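Local coordinates for Lmo2051 protein (Listeria monocytogenes, PDB 3I18) that probably cleaves proteins as a membrane-bound serine protease of the Lon-like S16 family, represented here by its PDZ domain, at residues V23-D34 with T56-G64. Sequence-based numbering, arbitrary orientation.
Sequences VLHAGDLITEID and TVKINYKHG
Leu24 sets its CD2 methyl squarely over one face of the Tyr61 ring, 3.8 Å from the ring centroid, a CH-pi contact within the PDZ fold, where strand 29-33 pairs antiparallel with strand 56-63. Val23 adds CG1 near the phenol end of the same ring, 3.7 Å from Tyr61 CE1. On the sheet face that carries Ile30, Ile33, Ile59 and Tyr61, Ile59 spreads two branches: CG2 reaches Ile30 CG2, and CD1 meets Ile33 CG1 at 3.7 Å. Phe44 of helix 41-49 packs on both Ile30 and Ile33.

A classic beta bulge shifts the register by one, Thr31 and Glu32 both facing Asn60; Thr31 N donates to Asn60 O at 2.9 Å, while the bond from Glu32 N is weak. Beyond the strand, Asp34 replaces a backbone acceptor: its OD2 accepts from Lys58 N at 2.9 Å, while OD1 is held by Tyr47 and by a water that also donates to Thr56 O.

At the other end the Asp28 carboxylate is gripped twice. The His25 N-H meets OD2 from above the carboxylate plane, bracing the type II turn 25-28, which Asp28 N to His25 O closes, and His63, its CG anti to the backbone N (chi1 -178°), brings ND1 to the syn side of Asp28 OD1 at 2.8 Å, nearly straight at 171°.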
# COMPACT_ATOMS: atom_id res chain seq x y z
N VAL A 23 -7.09 7.71 -4.31
CA VAL A 23 -6.05 8.28 -3.45
C VAL A 23 -4.63 8.18 -4.02
O VAL A 23 -3.94 9.18 -4.20
CB VAL A 23 -6.02 7.57 -2.07
CG1 VAL A 23 -4.87 8.11 -1.23
CG2 VAL A 23 -7.34 7.77 -1.34
N LEU A 24 -4.20 6.95 -4.31
CA LEU A 24 -2.85 6.70 -4.82
C LEU A 24 -2.71 6.77 -6.33
O LEU A 24 -3.69 6.67 -7.07
CB LEU A 24 -2.36 5.33 -4.33
CG LEU A 24 -2.32 5.09 -2.82
CD1 LEU A 24 -2.02 3.64 -2.53
CD2 LEU A 24 -1.27 6.01 -2.18
N HIS A 25 -1.47 6.95 -6.78
CA HIS A 25 -1.15 7.00 -8.20
C HIS A 25 0.16 6.26 -8.42
O HIS A 25 0.96 6.12 -7.49
CB HIS A 25 -1.02 8.44 -8.70
CG HIS A 25 -2.33 9.16 -8.84
ND1 HIS A 25 -2.89 9.91 -7.83
CD2 HIS A 25 -3.18 9.25 -9.89
CE1 HIS A 25 -4.03 10.42 -8.24
NE2 HIS A 25 -4.24 10.03 -9.49
N ALA A 26 0.38 5.79 -9.64
CA ALA A 26 1.61 5.08 -9.95
C ALA A 26 2.79 6.01 -9.71
O ALA A 26 2.77 7.17 -10.13
CB ALA A 26 1.58 4.63 -11.41
N GLY A 27 3.80 5.51 -9.01
CA GLY A 27 4.97 6.32 -8.73
C GLY A 27 5.03 6.80 -7.29
O GLY A 27 6.10 7.17 -6.80
N ASP A 28 3.89 6.81 -6.61
CA ASP A 28 3.85 7.26 -5.22
C ASP A 28 4.66 6.34 -4.31
O ASP A 28 4.78 5.14 -4.56
CB ASP A 28 2.41 7.33 -4.71
CG ASP A 28 1.59 8.40 -5.40
OD1 ASP A 28 2.16 9.22 -6.15
OD2 ASP A 28 0.36 8.42 -5.21
N LEU A 29 5.22 6.93 -3.27
CA LEU A 29 6.00 6.16 -2.30
C LEU A 29 5.21 6.10 -1.00
O LEU A 29 4.86 7.13 -0.43
CB LEU A 29 7.35 6.85 -2.04
CG LEU A 29 8.17 6.30 -0.87
CD1 LEU A 29 8.63 4.88 -1.14
CD2 LEU A 29 9.38 7.21 -0.64
N ILE A 30 4.93 4.89 -0.55
CA ILE A 30 4.20 4.70 0.71
C ILE A 30 5.24 4.53 1.80
O ILE A 30 6.07 3.62 1.74
CB ILE A 30 3.30 3.46 0.66
CG1 ILE A 30 2.20 3.66 -0.40
CG2 ILE A 30 2.69 3.22 2.03
CD1 ILE A 30 1.30 2.43 -0.59
N THR A 31 5.20 5.41 2.81
CA THR A 31 6.16 5.38 3.90
C THR A 31 5.68 4.78 5.20
O THR A 31 6.48 4.26 5.98
CB THR A 31 6.68 6.81 4.18
OG1 THR A 31 5.58 7.67 4.50
CG2 THR A 31 7.40 7.36 2.96
N GLU A 32 4.37 4.83 5.45
CA GLU A 32 3.81 4.27 6.67
C GLU A 32 2.40 3.79 6.44
O GLU A 32 1.67 4.31 5.59
CB GLU A 32 3.82 5.31 7.80
CG GLU A 32 5.20 5.72 8.29
CD GLU A 32 5.18 6.50 9.60
OE1 GLU A 32 6.27 6.79 10.13
OE2 GLU A 32 4.08 6.82 10.09
N ILE A 33 2.02 2.75 7.17
CA ILE A 33 0.68 2.19 7.10
C ILE A 33 0.24 2.01 8.55
O ILE A 33 0.94 1.40 9.36
CB ILE A 33 0.68 0.85 6.31
CG1 ILE A 33 -0.75 0.31 6.21
CG2 ILE A 33 1.61 -0.17 6.96
CD1 ILE A 33 -0.90 -0.81 5.19
N ASP A 34 -0.92 2.58 8.87
CA ASP A 34 -1.49 2.54 10.21
C ASP A 34 -0.58 3.15 11.27
O ASP A 34 -0.45 2.64 12.39
CB ASP A 34 -1.93 1.12 10.57
CG ASP A 34 -3.28 0.76 9.97
OD1 ASP A 34 -3.72 -0.41 10.09
OD2 ASP A 34 -3.93 1.65 9.38
N THR A 56 -10.07 -0.40 7.28
CA THR A 56 -9.53 0.86 6.80
C THR A 56 -8.08 0.99 7.25
O THR A 56 -7.77 0.75 8.41
CB THR A 56 -10.33 2.05 7.37
OG1 THR A 56 -11.69 1.98 6.90
CG2 THR A 56 -9.71 3.36 6.94
N VAL A 57 -7.19 1.35 6.33
CA VAL A 57 -5.79 1.54 6.69
C VAL A 57 -5.40 2.99 6.44
O VAL A 57 -5.84 3.59 5.46
CB VAL A 57 -4.83 0.62 5.87
CG1 VAL A 57 -5.05 -0.84 6.25
CG2 VAL A 57 -5.03 0.82 4.38
N LYS A 58 -4.58 3.54 7.32
CA LYS A 58 -4.12 4.92 7.17
C LYS A 58 -2.83 4.85 6.38
O LYS A 58 -1.89 4.15 6.79
CB LYS A 58 -3.86 5.57 8.53
CG LYS A 58 -3.34 7.01 8.42
CD LYS A 58 -3.37 7.75 9.76
CE LYS A 58 -2.47 7.09 10.79
NZ LYS A 58 -2.47 7.82 12.10
N ILE A 59 -2.77 5.56 5.26
CA ILE A 59 -1.59 5.53 4.41
C ILE A 59 -0.89 6.88 4.32
O ILE A 59 -1.52 7.89 3.99
CB ILE A 59 -1.95 5.07 2.97
CG1 ILE A 59 -2.55 3.66 2.99
CG2 ILE A 59 -0.71 5.07 2.09
CD1 ILE A 59 -1.58 2.57 3.39
N ASN A 60 0.41 6.91 4.63
CA ASN A 60 1.20 8.13 4.50
C ASN A 60 2.04 7.89 3.25
O ASN A 60 2.73 6.88 3.14
CB ASN A 60 2.14 8.36 5.70
CG ASN A 60 1.40 8.80 6.96
OD1 ASN A 60 0.93 7.97 7.74
ND2 ASN A 60 1.30 10.11 7.16
N TYR A 61 1.95 8.80 2.29
CA TYR A 61 2.68 8.64 1.03
C TYR A 61 3.08 9.98 0.45
O TYR A 61 2.51 11.01 0.81
CB TYR A 61 1.81 7.90 0.01
CG TYR A 61 0.55 8.65 -0.38
CD1 TYR A 61 -0.56 8.67 0.46
CD2 TYR A 61 0.50 9.38 -1.56
CE1 TYR A 61 -1.71 9.41 0.12
CE2 TYR A 61 -0.64 10.11 -1.90
CZ TYR A 61 -1.73 10.12 -1.06
OH TYR A 61 -2.85 10.85 -1.39
N LYS A 62 4.04 9.97 -0.46
CA LYS A 62 4.48 11.19 -1.11
C LYS A 62 4.00 11.14 -2.55
O LYS A 62 4.20 10.15 -3.24
CB LYS A 62 6.01 11.31 -1.06
CG LYS A 62 6.72 10.11 -1.64
CD LYS A 62 8.23 10.21 -1.51
CE LYS A 62 8.80 11.31 -2.38
NZ LYS A 62 10.30 11.27 -2.38
N HIS A 63 3.33 12.21 -2.98
CA HIS A 63 2.83 12.32 -4.34
C HIS A 63 3.53 13.50 -4.99
O HIS A 63 3.28 14.65 -4.64
CB HIS A 63 1.31 12.55 -4.34
CG HIS A 63 0.72 12.62 -5.72
ND1 HIS A 63 0.91 11.63 -6.66
CD2 HIS A 63 -0.06 13.56 -6.31
CE1 HIS A 63 0.28 11.96 -7.78
NE2 HIS A 63 -0.31 13.12 -7.59
N GLY A 64 4.42 13.21 -5.93
CA GLY A 64 5.15 14.26 -6.61
C GLY A 64 6.19 14.89 -5.69
O GLY A 64 7.32 14.42 -5.61
O HOH W 1 -6.33 -1.10 9.87